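Local coordinates for putative isochorismatase (Burkholderia xenovorans, PDB 3OQP), which probably acts as a hydrolase of the isochorismatase family, related to the nicotinamidases, at residues Q15-T20 with P63-G68; I25-V30 with S157-H162; I53-A58 with D84-K89; H141-S146 with A177-W182. All blocks are in the same frame, centred on the assembly; numbering follows the deposited sequence.

Interaction 1: residues Q15-T20 with P63-G68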
loop_
_atom_site.group_PDB
_atom_site.type_symbol
_atom_site.label_atom_id
_atom_site.label_comp_id
_atom_site.label_asym_id
_atom_site.label_seq_id
_atom_site.Cartn_x
_atom_site.Cartn_y
_atom_site.Cartn_z
ATOM N N GLN A 15 11.238 15.592 7.009
ATOM C CA GLN A 15 11.794 15.834 8.323
ATOM C C GLN A 15 13.207 15.353 8.451
ATOM O O GLN A 15 13.689 14.491 7.676
ATOM C CB GLN A 15 10.883 15.110 9.315
ATOM C CG GLN A 15 9.511 15.787 9.502
ATOM C CD GLN A 15 8.477 14.928 10.198
ATOM O OE1 GLN A 15 7.649 14.267 9.570
ATOM N NE2 GLN A 15 8.513 14.935 11.523
ATOM N N ASN A 16 13.961 15.956 9.385
ATOM C CA ASN A 16 15.377 15.702 9.493
ATOM C C ASN A 16 15.739 14.269 9.768
ATOM O O ASN A 16 16.826 13.837 9.325
ATOM C CB ASN A 16 15.986 16.568 10.602
ATOM C CG ASN A 16 15.996 18.033 10.260
ATOM O OD1 ASN A 16 16.162 18.385 9.087
ATOM N ND2 ASN A 16 15.836 18.900 11.278
ATOM N N GLU A 17 14.860 13.473 10.364
ATOM C CA GLU A 17 15.102 12.091 10.682
ATOM C C GLU A 17 15.525 11.319 9.448
ATOM O O GLU A 17 16.327 10.379 9.525
ATOM C CB GLU A 17 13.840 11.408 11.258
ATOM C CG GLU A 17 14.109 10.194 12.039
ATOM C CD GLU A 17 14.748 10.569 13.390
ATOM O OE1 GLU A 17 13.993 10.985 14.336
ATOM O OE2 GLU A 17 16.001 10.443 13.497
ATOM N N TYR A 18 14.913 11.669 8.298
ATOM C CA TYR A 18 15.160 11.040 7.033
ATOM C C TYR A 18 16.471 11.453 6.338
ATOM O O TYR A 18 16.912 10.811 5.355
ATOM C CB TYR A 18 14.008 11.302 6.051
ATOM C CG TYR A 18 12.745 10.547 6.401
ATOM C CD1 TYR A 18 12.744 9.175 6.467
ATOM C CD2 TYR A 18 11.540 11.224 6.697
ATOM C CE1 TYR A 18 11.582 8.453 6.773
ATOM C CE2 TYR A 18 10.357 10.490 6.909
ATOM C CZ TYR A 18 10.404 9.121 7.024
ATOM O OH TYR A 18 9.262 8.397 7.251
ATOM N N VAL A 19 17.096 12.508 6.798
ATOM C CA VAL A 19 18.228 13.118 6.154
ATOM C C VAL A 19 19.461 13.023 7.021
ATOM O O VAL A 19 20.405 12.299 6.717
ATOM C CB VAL A 19 17.897 14.559 5.752
ATOM C CG1 VAL A 19 19.035 15.149 4.923
ATOM C CG2 VAL A 19 16.581 14.655 4.951
ATOM N N THR A 20 19.439 13.721 8.141
ATOM C CA THR A 20 20.553 13.745 9.096
ATOM C C THR A 20 20.354 12.813 10.264
ATOM O O THR A 20 21.291 12.601 11.044
ATOM C CB THR A 20 20.758 15.168 9.608
ATOM O OG1 THR A 20 19.554 15.637 10.216
ATOM C CG2 THR A 20 21.211 16.110 8.427
ATOM N N PRO A 63 12.438 6.518 19.613
ATOM C CA PRO A 63 13.704 6.498 18.900
ATOM C C PRO A 63 13.727 7.300 17.588
ATOM O O PRO A 63 14.816 7.719 17.155
ATOM C CB PRO A 63 13.937 5.015 18.652
ATOM C CG PRO A 63 13.086 4.337 19.651
ATOM C CD PRO A 63 11.913 5.157 19.802
ATOM N N LEU A 64 12.537 7.519 17.010
ATOM C CA LEU A 64 12.387 8.236 15.750
ATOM C C LEU A 64 11.212 9.197 15.804
ATOM O O LEU A 64 10.181 8.902 16.405
ATOM C CB LEU A 64 12.168 7.257 14.580
ATOM C CG LEU A 64 13.247 6.199 14.233
ATOM C CD1 LEU A 64 12.671 5.220 13.209
ATOM C CD2 LEU A 64 14.539 6.784 13.686
ATOM N N PHE A 65 11.366 10.357 15.186
ATOM C CA PHE A 65 10.302 11.360 15.094
ATOM C C PHE A 65 9.816 11.840 16.444
ATOM O O PHE A 65 8.707 12.271 16.590
ATOM C CB PHE A 65 9.124 10.848 14.196
ATOM C CG PHE A 65 9.570 10.452 12.841
ATOM C CD1 PHE A 65 9.756 11.417 11.914
ATOM C CD2 PHE A 65 9.832 9.154 12.568
ATOM C CE1 PHE A 65 10.214 11.048 10.633
ATOM C CE2 PHE A 65 10.311 8.774 11.324
ATOM C CZ PHE A 65 10.487 9.734 10.364
ATOM N N ALA A 66 10.694 11.814 17.432
ATOM C CA ALA A 66 10.254 12.170 18.788
ATOM C C ALA A 66 9.969 13.645 18.902
ATOM O O ALA A 66 10.785 14.480 18.543
ATOM C CB ALA A 66 11.301 11.800 19.798
ATOM N N ARG A 67 8.789 13.968 19.404
ATOM C CA ARG A 67 8.466 15.350 19.761
ATOM C C ARG A 67 9.613 16.070 20.477
ATOM O O ARG A 67 10.212 15.545 21.438
ATOM C CB ARG A 67 7.226 15.381 20.643
ATOM C CG ARG A 67 5.937 15.362 19.837
ATOM C CD ARG A 67 4.700 15.386 20.737
ATOM N NE ARG A 67 3.531 14.894 20.002
ATOM C CZ ARG A 67 2.852 15.584 19.086
ATOM N NH1 ARG A 67 3.216 16.819 18.765
ATOM N NH2 ARG A 67 1.791 15.030 18.490
ATOM N N GLY A 68 9.956 17.256 19.995
ATOM C CA GLY A 68 11.002 18.048 20.657
ATOM C C GLY A 68 12.418 17.768 20.184
ATOM O O GLY A 68 13.352 18.457 20.565
HETATM O O HOH W 1 13.780 11.644 16.927
#
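Two irregular pieces of chain meet here. Residues 16-18 curl as in a helix but lack its hydrogen-bond pattern, and 63-68 forms neither helix nor strand; their CA atoms come nearest at Glu17 and Phe65, 6.6 Å apart. Phe65 has left-handed helical backbone angles (phi 59°), uncommon for a residue other than glycine. Its N-H gives a nearly straight bond to the anti lone pair of Glu17 OE1, at 2.8 Å. Water 1 donates to the same oxygen and accepts from Ala66 N, so one carboxylate oxygen serves two successive amides, and a long acidic side chain suits the task. Glu17 CB lies over one face of the Phe65 ring as a CH-pi contact; with CG anti to the backbone N, the bend at chi2 (72°) then turns the carboxylate to Phe65 N. CG also touches Leu64 CD2 at 3.8 Å, and OE2 is held by Asp22 N. The Phe65 ring drives its CZ onto a face of Tyr18, 3.4 Å from Tyr18 CZ, the two planes lying obliquely. Gln15 NE2 comes to the ring's edge, 3.8 Å from Phe65 CD1, while bonding to Ala72 O and Asn56 O. The contact thus binds the loop after strand 7-12 to the loop after strand 51-56; Val19 packs on helix 30-47, Tyr18 meets Tyr117, and Tyr198 of the second subunit packs on Pro63 and Leu64.

Interaction 2: residues I25-V30 with S157-H162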
loop_
_atom_site.group_PDB
_atom_site.type_symbol
_atom_site.label_atom_id
_atom_site.label_comp_id
_atom_site.label_asym_id
_atom_site.label_seq_id
_atom_site.Cartn_x
_atom_site.Cartn_y
_atom_site.Cartn_z
ATOM N N ILE A 25 16.968 8.001 4.321
ATOM C CA ILE A 25 16.523 7.631 2.973
ATOM C C ILE A 25 17.718 7.197 2.101
ATOM O O ILE A 25 18.737 7.920 2.067
ATOM C CB ILE A 25 15.773 8.811 2.344
ATOM C CG1 ILE A 25 14.475 9.122 3.070
ATOM C CG2 ILE A 25 15.553 8.565 0.847
ATOM C CD1 ILE A 25 13.374 8.044 2.955
ATOM N N GLU A 26 17.570 6.084 1.387
ATOM C CA GLU A 26 18.648 5.549 0.528
ATOM C C GLU A 26 18.313 5.515 -0.951
ATOM O O GLU A 26 19.232 5.423 -1.729
ATOM C CB GLU A 26 19.102 4.155 0.920
ATOM C CG GLU A 26 19.687 4.147 2.285
ATOM C CD GLU A 26 20.385 2.825 2.655
ATOM O OE1 GLU A 26 20.553 1.930 1.771
ATOM O OE2 GLU A 26 20.767 2.746 3.846
ATOM N N TYR A 27 17.064 5.557 -1.399
ATOM C CA TYR A 27 16.805 5.549 -2.838
ATOM C C TYR A 27 15.449 6.157 -3.102
ATOM O O TYR A 27 14.491 5.820 -2.403
ATOM C CB TYR A 27 16.755 4.136 -3.373
ATOM C CG TYR A 27 16.822 4.148 -4.876
ATOM C CD1 TYR A 27 15.667 4.298 -5.626
ATOM C CD2 TYR A 27 18.038 4.099 -5.557
ATOM C CE1 TYR A 27 15.691 4.327 -7.031
ATOM C CE2 TYR A 27 18.093 4.142 -6.960
ATOM C CZ TYR A 27 16.936 4.261 -7.698
ATOM O OH TYR A 27 17.009 4.252 -9.089
ATOM N N PRO A 28 15.360 7.090 -4.053
ATOM C CA PRO A 28 16.454 7.770 -4.729
ATOM C C PRO A 28 17.363 8.456 -3.710
ATOM O O PRO A 28 17.068 8.615 -2.516
ATOM C CB PRO A 28 15.729 8.800 -5.621
ATOM C CG PRO A 28 14.385 8.169 -5.868
ATOM C CD PRO A 28 14.047 7.535 -4.543
ATOM N N ASP A 29 18.503 8.924 -4.197
ATOM C CA ASP A 29 19.401 9.721 -3.362
ATOM C C ASP A 29 18.634 10.850 -2.671
ATOM O O ASP A 29 17.911 11.602 -3.310
ATOM C CB ASP A 29 20.495 10.301 -4.243
ATOM C CG ASP A 29 21.494 11.111 -3.460
ATOM O OD1 ASP A 29 22.464 10.545 -2.908
ATOM O OD2 ASP A 29 21.311 12.333 -3.410
ATOM N N VAL A 30 18.873 11.038 -1.390
ATOM C CA VAL A 30 18.059 11.947 -0.663
ATOM C C VAL A 30 18.305 13.396 -1.020
ATOM O O VAL A 30 17.406 14.231 -0.945
ATOM C CB VAL A 30 18.159 11.711 0.861
ATOM C CG1 VAL A 30 19.515 12.182 1.397
ATOM C CG2 VAL A 30 16.952 12.374 1.578
ATOM N N SER A 157 15.945 -4.075 -0.543
ATOM C CA SER A 157 16.709 -2.837 -0.595
ATOM C C SER A 157 15.770 -1.633 -0.780
ATOM O O SER A 157 14.625 -1.770 -1.221
ATOM C CB SER A 157 17.717 -2.886 -1.720
ATOM O OG SER A 157 17.095 -2.897 -2.961
ATOM N N ALA A 158 16.307 -0.448 -0.560
ATOM C CA ALA A 158 15.555 0.767 -0.796
ATOM C C ALA A 158 15.197 0.887 -2.271
ATOM O O ALA A 158 14.076 1.293 -2.599
ATOM C CB ALA A 158 16.299 2.018 -0.300
ATOM N N GLU A 159 16.112 0.527 -3.192
ATOM C CA GLU A 159 15.814 0.601 -4.597
ATOM C C GLU A 159 14.676 -0.359 -4.951
ATOM O O GLU A 159 13.774 -0.011 -5.710
ATOM C CB GLU A 159 17.060 0.299 -5.446
ATOM C CG GLU A 159 16.873 0.511 -6.968
ATOM C CD GLU A 159 16.105 -0.586 -7.681
ATOM O OE1 GLU A 159 16.085 -1.776 -7.231
ATOM O OE2 GLU A 159 15.570 -0.266 -8.783
ATOM N N GLU A 160 14.714 -1.571 -4.424
ATOM C CA GLU A 160 13.686 -2.559 -4.757
ATOM C C GLU A 160 12.332 -2.061 -4.218
ATOM O O GLU A 160 11.307 -2.136 -4.885
ATOM C CB GLU A 160 13.967 -3.932 -4.160
ATOM C CG GLU A 160 15.017 -4.745 -4.812
ATOM C CD GLU A 160 15.301 -6.035 -4.075
ATOM O OE1 GLU A 160 15.402 -6.014 -2.806
ATOM O OE2 GLU A 160 15.478 -7.066 -4.764
ATOM N N ILE A 161 12.319 -1.566 -2.989
ATOM C CA ILE A 161 11.066 -1.089 -2.375
ATOM C C ILE A 161 10.495 0.069 -3.225
ATOM O O ILE A 161 9.316 0.086 -3.537
ATOM C CB ILE A 161 11.230 -0.713 -0.901
ATOM C CG1 ILE A 161 11.615 -1.948 -0.101
ATOM C CG2 ILE A 161 9.932 -0.031 -0.370
ATOM C CD1 ILE A 161 11.931 -1.706 1.345
ATOM N N HIS A 162 11.298 1.081 -3.495
ATOM C CA HIS A 162 10.846 2.238 -4.206
ATOM C C HIS A 162 10.377 1.923 -5.603
ATOM O O HIS A 162 9.350 2.411 -6.052
ATOM C CB HIS A 162 11.929 3.318 -4.213
ATOM C CG HIS A 162 11.532 4.589 -4.886
ATOM N ND1 HIS A 162 10.730 5.540 -4.291
ATOM C CD2 HIS A 162 11.861 5.061 -6.104
ATOM C CE1 HIS A 162 10.609 6.557 -5.133
ATOM N NE2 HIS A 162 11.288 6.296 -6.233
HETATM O O HOH W 2 19.202 0.091 0.182
HETATM O O HOH W 3 15.100 2.211 -9.773
#
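Glu159 OE2 is gripped by two partners: a salt bridge from Arg163 NE, one turn further along the helix, and water 3, which donates to it at 2.7 Å. That water also lies 2.9 Å from Tyr27 OH, linking the tip of the tyrosine to the acid whose chain it covers. Glu159 CG, anti to the backbone N (chi1 -173°), lies over the centre of the Tyr27 ring as a CH-pi contact, 3.8 Å from the centroid; the bend at chi2 (-77°) then turns the carboxylate. The two side chains run side by side, the glutamate's methylenes offering the ring an apolar surface while its carboxylate stays at the polar end. At the ring's edge stands His162 CD2, 3.9 Å from Tyr27 CD1. The cis-bonded Pro28 puts its CD over the centre of one His162 face, 3.5 Å from that centroid, while Thr119 OG1 and His141 O hold the two imidazole nitrogens and fix the ring's rotation. Ala158, small enough for a close approach, rests its CB against Glu26 CB at 3.7 Å. Water 2 joins Glu26 OE1 to Ala158 N in the first turn, beside the capping box of Ser157 and Glu160. The loop before helix 30-47, with Glu26 and Tyr27 forming a classic beta bulge opposite Ser146, is thereby laid on the start of helix 158-173, where Glu160 also bridges to Arg163 of the second subunit.

Interaction 3: residues I53-A58 with D84-K89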
loop_
_atom_site.group_PDB
_atom_site.type_symbol
_atom_site.label_atom_id
_atom_site.label_comp_id
_atom_site.label_asym_id
_atom_site.label_seq_id
_atom_site.Cartn_x
_atom_site.Cartn_y
_atom_site.Cartn_z
ATOM N N ILE A 53 1.701 20.792 3.942
ATOM C CA ILE A 53 2.793 20.166 4.640
ATOM C C ILE A 53 2.241 19.219 5.708
ATOM O O ILE A 53 1.366 19.576 6.484
ATOM C CB ILE A 53 3.661 21.251 5.331
ATOM C CG1 ILE A 53 4.231 22.232 4.318
ATOM C CG2 ILE A 53 4.762 20.653 6.223
ATOM C CD1 ILE A 53 4.983 21.639 3.204
ATOM N N VAL A 54 2.820 18.025 5.783
ATOM C CA VAL A 54 2.472 16.995 6.768
ATOM C C VAL A 54 3.717 16.771 7.629
ATOM O O VAL A 54 4.815 16.589 7.058
ATOM C CB VAL A 54 2.043 15.701 6.108
ATOM C CG1 VAL A 54 1.660 14.651 7.166
ATOM C CG2 VAL A 54 0.898 15.977 5.083
ATOM N N GLN A 55 3.538 16.718 8.950
ATOM C CA GLN A 55 4.613 16.436 9.884
ATOM C C GLN A 55 4.173 15.274 10.770
ATOM O O GLN A 55 3.092 15.338 11.392
ATOM C CB GLN A 55 4.931 17.703 10.686
ATOM C CG GLN A 55 6.136 17.588 11.600
ATOM C CD GLN A 55 6.511 18.918 12.273
ATOM O OE1 GLN A 55 5.733 19.870 12.289
ATOM N NE2 GLN A 55 7.757 19.014 12.698
ATOM N N ASN A 56 5.045 14.287 10.924
ATOM C CA ASN A 56 4.767 13.064 11.647
ATOM C C ASN A 56 5.445 13.137 13.029
ATOM O O ASN A 56 6.656 13.383 13.089
ATOM C CB ASN A 56 5.288 11.858 10.867
ATOM C CG ASN A 56 4.993 10.549 11.528
ATOM O OD1 ASN A 56 3.905 10.009 11.327
ATOM N ND2 ASN A 56 5.947 10.023 12.356
ATOM N N PHE A 57 4.689 12.922 14.107
ATOM C CA PHE A 57 5.288 12.852 15.410
ATOM C C PHE A 57 5.032 11.533 16.110
ATOM O O PHE A 57 3.953 10.962 16.026
ATOM C CB PHE A 57 4.689 13.945 16.288
ATOM C CG PHE A 57 5.123 15.326 15.922
ATOM C CD1 PHE A 57 6.434 15.751 16.139
ATOM C CD2 PHE A 57 4.203 16.247 15.471
ATOM C CE1 PHE A 57 6.815 17.049 15.845
ATOM C CE2 PHE A 57 4.595 17.565 15.179
ATOM C CZ PHE A 57 5.893 17.938 15.363
ATOM N N ALA A 58 6.039 11.122 16.885
ATOM C CA ALA A 58 5.946 10.057 17.875
ATOM C C ALA A 58 6.190 10.754 19.227
ATOM O O ALA A 58 6.684 11.893 19.290
ATOM C CB ALA A 58 6.982 9.009 17.666
ATOM N N ASP A 84 0.301 26.472 2.249
ATOM C CA ASP A 84 -1.111 26.862 2.437
ATOM C C ASP A 84 -1.865 26.121 3.492
ATOM O O ASP A 84 -2.896 26.618 3.976
ATOM C CB ASP A 84 -1.819 26.675 1.123
ATOM C CG ASP A 84 -1.132 27.464 0.032
ATOM O OD1 ASP A 84 -1.143 28.695 0.077
ATOM O OD2 ASP A 84 -0.575 26.915 -0.949
ATOM N N HIS A 85 -1.363 24.968 3.901
ATOM C CA HIS A 85 -1.982 24.188 4.979
ATOM C C HIS A 85 -0.930 23.295 5.627
ATOM O O HIS A 85 0.106 22.997 5.031
ATOM C CB HIS A 85 -3.107 23.340 4.432
ATOM C CG HIS A 85 -3.982 22.731 5.473
ATOM N ND1 HIS A 85 -4.602 23.465 6.458
ATOM C CD2 HIS A 85 -4.395 21.454 5.624
ATOM C CE1 HIS A 85 -5.321 22.642 7.206
ATOM N NE2 HIS A 85 -5.227 21.416 6.707
ATOM N N TYR A 86 -1.206 22.909 6.869
ATOM C CA TYR A 86 -0.394 22.063 7.732
ATOM C C TYR A 86 -1.246 21.016 8.410
ATOM O O TYR A 86 -2.338 21.319 8.847
ATOM C CB TYR A 86 0.346 22.901 8.757
ATOM C CG TYR A 86 1.106 22.095 9.779
ATOM C CD1 TYR A 86 0.464 21.695 10.947
ATOM C CD2 TYR A 86 2.432 21.718 9.584
ATOM C CE1 TYR A 86 1.178 20.975 11.919
ATOM C CE2 TYR A 86 3.122 21.031 10.545
ATOM C CZ TYR A 86 2.493 20.609 11.689
ATOM O OH TYR A 86 3.152 19.912 12.666
ATOM N N VAL A 87 -0.766 19.780 8.454
ATOM C CA VAL A 87 -1.409 18.621 9.066
ATOM C C VAL A 87 -0.347 17.865 9.874
ATOM O O VAL A 87 0.695 17.529 9.304
ATOM C CB VAL A 87 -1.982 17.648 8.039
ATOM C CG1 VAL A 87 -2.550 16.413 8.750
ATOM C CG2 VAL A 87 -3.067 18.336 7.199
ATOM N N GLU A 88 -0.560 17.699 11.193
ATOM C CA GLU A 88 0.269 16.765 11.952
ATOM C C GLU A 88 -0.411 15.401 12.026
ATOM O O GLU A 88 -1.614 15.304 12.129
ATOM C CB GLU A 88 0.609 17.267 13.370
ATOM C CG GLU A 88 -0.570 17.170 14.354
ATOM C CD GLU A 88 -0.151 17.416 15.782
ATOM O OE1 GLU A 88 0.386 18.501 16.060
ATOM O OE2 GLU A 88 -0.346 16.509 16.612
ATOM N N LYS A 89 0.385 14.335 11.979
ATOM C CA LYS A 89 -0.112 12.958 12.059
ATOM C C LYS A 89 0.824 12.104 12.932
ATOM O O LYS A 89 1.976 12.471 13.167
ATOM C CB LYS A 89 -0.289 12.315 10.671
ATOM C CG LYS A 89 1.025 12.063 9.963
ATOM C CD LYS A 89 0.801 11.494 8.565
ATOM C CE LYS A 89 2.086 11.090 7.909
ATOM N NZ LYS A 89 2.739 9.925 8.543
#
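Ile53 opens the pairing of strand 51-56 with the parallel edge strand 85-89, the two short axes diverging by 21°. Its N-H reaches His85 O at 2.9 Å, and its O accepts from Val87 N nearly along the C=O axis, so that Ile53 bonds to the residues flanking its partner Tyr86, as parallel strands do. Branched Ile53 lies on the same sheet face as Tyr86, with its CG2 beside the ring. Val54 stands opposite Val87 on the other face; its CG1 lies 3.6 Å from Lys89 CD and supports the lysine's aliphatic chain. Gln55 repeats the backbone pattern, its N bonding to Val87 O and its O to Lys89 N. Fully extended, its side chain brings OE1 to the edge of the Tyr86 ring, where Tyr86 OH donates at 2.6 Å from 30° above the amide plane; amide and ring stand almost perpendicular, and Gln55 NE2 bonds to Ala72 O. Asn56, on the face of Val54, directs OD1 to Lys89 NZ at 3.0 Å, although the position of this oxygen is less certain. Phe57 ends the pairing, its N giving a 2.9 Å bond to Lys89 O. Lys89 begins from the crowded chi1 position and turns at chi4; its ammonium also bonds to Leu91 O, Pro92 O and OD1 of the sulfinated cysteine at position 122, and forms a salt bridge with Asp13. This grouping is consistent with the family's Asp-Lys-Cys catalytic triad, in which the lysine's charge would probably favour the thiolate of the unoxidised cysteine.

Interaction 4: residues H141-S146 with A177-W182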
loop_
_atom_site.group_PDB
_atom_site.type_symbol
_atom_site.label_atom_id
_atom_site.label_comp_id
_atom_site.label_asym_id
_atom_site.label_seq_id
_atom_site.Cartn_x
_atom_site.Cartn_y
_atom_site.Cartn_z
ATOM N N HIS A 141 8.087 10.339 -8.584
ATOM C CA HIS A 141 8.980 9.235 -8.224
ATOM C C HIS A 141 10.378 9.753 -7.815
ATOM O O HIS A 141 11.165 9.007 -7.239
ATOM C CB HIS A 141 9.068 8.192 -9.312
ATOM C CG HIS A 141 9.641 8.713 -10.569
ATOM N ND1 HIS A 141 10.961 9.052 -10.671
ATOM C CD2 HIS A 141 9.061 8.972 -11.750
ATOM C CE1 HIS A 141 11.184 9.407 -11.932
ATOM N NE2 HIS A 141 10.041 9.424 -12.585
ATOM N N ASP A 142 10.704 10.980 -8.171
ATOM C CA ASP A 142 12.025 11.562 -7.912
ATOM C C ASP A 142 11.990 12.586 -6.775
ATOM O O ASP A 142 13.005 13.236 -6.488
ATOM C CB ASP A 142 12.597 12.097 -9.218
ATOM C CG ASP A 142 11.778 13.225 -9.805
ATOM O OD1 ASP A 142 10.800 13.644 -9.215
ATOM O OD2 ASP A 142 12.146 13.624 -10.944
ATOM N N ALA A 143 10.820 12.720 -6.102
ATOM C CA ALA A 143 10.590 13.607 -4.973
ATOM C C ALA A 143 10.046 12.847 -3.781
ATOM O O ALA A 143 9.429 13.440 -2.893
ATOM C CB ALA A 143 9.685 14.738 -5.397
ATOM N N THR A 144 10.383 11.582 -3.738
ATOM C CA THR A 144 9.947 10.606 -2.755
ATOM C C THR A 144 11.118 9.667 -2.429
ATOM O O THR A 144 12.212 9.864 -2.936
ATOM C CB THR A 144 8.726 9.856 -3.244
ATOM O OG1 THR A 144 8.997 9.281 -4.527
ATOM C CG2 THR A 144 7.516 10.801 -3.383
ATOM N N GLY A 145 10.931 8.617 -1.652
ATOM C CA GLY A 145 11.995 7.648 -1.442
ATOM C C GLY A 145 11.764 6.664 -0.316
ATOM O O GLY A 145 10.808 6.836 0.497
ATOM N N SER A 146 12.656 5.676 -0.272
ATOM C CA SER A 146 12.584 4.545 0.641
ATOM C C SER A 146 13.901 4.310 1.352
ATOM O O SER A 146 14.912 4.976 1.072
ATOM C CB SER A 146 12.167 3.250 -0.097
ATOM O OG SER A 146 10.863 3.349 -0.656
ATOM N N ALA A 177 5.199 10.066 -12.166
ATOM C CA ALA A 177 5.898 10.949 -13.096
ATOM C C ALA A 177 7.046 11.608 -12.452
ATOM O O ALA A 177 7.147 11.650 -11.212
ATOM C CB ALA A 177 4.935 12.003 -13.689
ATOM N N SER A 178 7.929 12.210 -13.222
ATOM C CA SER A 178 8.992 13.014 -12.686
ATOM C C SER A 178 8.454 14.389 -12.280
ATOM O O SER A 178 7.418 14.835 -12.756
ATOM C CB SER A 178 10.112 13.184 -13.690
ATOM O OG SER A 178 9.673 13.980 -14.790
ATOM N N THR A 179 9.242 15.062 -11.470
ATOM C CA THR A 179 8.938 16.440 -11.104
ATOM C C THR A 179 8.905 17.345 -12.327
ATOM O O THR A 179 8.017 18.172 -12.465
ATOM C CB THR A 179 9.936 16.919 -10.031
ATOM O OG1 THR A 179 9.773 16.145 -8.830
ATOM C CG2 THR A 179 9.690 18.398 -9.660
ATOM N N ASP A 180 9.824 17.118 -13.283
ATOM C CA ASP A 180 9.834 17.927 -14.499
ATOM C C ASP A 180 8.501 17.758 -15.274
ATOM O O ASP A 180 7.896 18.754 -15.731
ATOM C CB ASP A 180 10.949 17.520 -15.476
ATOM C CG ASP A 180 12.339 17.467 -14.875
ATOM O OD1 ASP A 180 12.708 18.403 -14.123
ATOM O OD2 ASP A 180 13.075 16.486 -15.254
ATOM N N GLU A 181 8.071 16.502 -15.368
ATOM C CA GLU A 181 6.835 16.107 -16.028
ATOM C C GLU A 181 5.592 16.734 -15.384
ATOM O O GLU A 181 4.706 17.222 -16.066
ATOM C CB GLU A 181 6.738 14.575 -16.045
ATOM C CG GLU A 181 7.709 13.952 -17.010
ATOM C CD GLU A 181 7.803 12.427 -17.029
ATOM O OE1 GLU A 181 7.536 11.661 -16.066
ATOM O OE2 GLU A 181 8.227 11.984 -18.123
ATOM N N TRP A 182 5.578 16.765 -14.065
ATOM C CA TRP A 182 4.486 17.364 -13.277
ATOM C C TRP A 182 4.423 18.860 -13.489
ATOM O O TRP A 182 3.337 19.418 -13.754
ATOM C CB TRP A 182 4.632 17.042 -11.794
ATOM C CG TRP A 182 3.500 17.553 -11.023
ATOM C CD1 TRP A 182 2.261 17.018 -11.004
ATOM C CD2 TRP A 182 3.503 18.695 -10.151
ATOM N NE1 TRP A 182 1.470 17.765 -10.142
ATOM C CE2 TRP A 182 2.210 18.798 -9.610
ATOM C CE3 TRP A 182 4.470 19.647 -9.771
ATOM C CZ2 TRP A 182 1.877 19.787 -8.680
ATOM C CZ3 TRP A 182 4.122 20.624 -8.861
ATOM C CH2 TRP A 182 2.835 20.712 -8.369
HETATM O O HOH W 4 9.310 9.659 -15.272
#
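A capping box starts helix 179-188: Ser178 OG accepts from Glu181 N at 3.0 Å, and Glu181 OE1 in turn accepts from Ser178 N at 2.9 Å. The corner at 141-143 adds a second acid to this helix start. Asp142 OD1 takes two bonds from Thr179, using its syn lone pair for the backbone N at 3.1 Å, while the hydroxyl OG1 donates at 2.7 Å from 30° above the carboxylate plane. OD2 receives a weaker bond from the same N-H. A short acid whose CG takes the crowded chi1 position (63°) fits here, and its negative charge would be expected to suit the N-terminal end of a helix. Threonine offers both of its donors on one side. Ala143 CB, small and apolar, lies 3.7 Å from Thr179 OG1. At the first residue of the corner, His141 N bonds to Ala177 O at 3.1 Å. His141 CD2 comes within 3.3 Å of the same Ala177 O and NE2 lies near Ser178 N, with water 4 in the ring plane linking NE2 to Glu181 OE1. The His141-Ala177 bond extends the pairing of strand 136-140 with edge strand 175-177, just where the first turns away and the second becomes helix; Asn36 and Arg39 of helix 30-47 touch Thr179.

How the interactions relate
From the N terminus, the loop after inner strand 7-12 supplies a segment first to interaction 1 and then to interaction 2. Interaction 1 closes at 63-68, tying that loop to the one after strand 51-56; interaction 3 crosses it, opening on 53-58 and closing at 84-89 on an edge strand, and the two touch where Ala58 N pairs with Phe65 O. Interaction 2 reaches to helix 158-173, enclosing interaction 3 and crossing interactions 1 and 4. Interaction 4 opens at 141-146, inside the span of interaction 2, and closes beyond it at 177-182, where the opposite edge strand leads into helix 179-188. Tyr27 O to Ser146 N connects interactions 2 and 4.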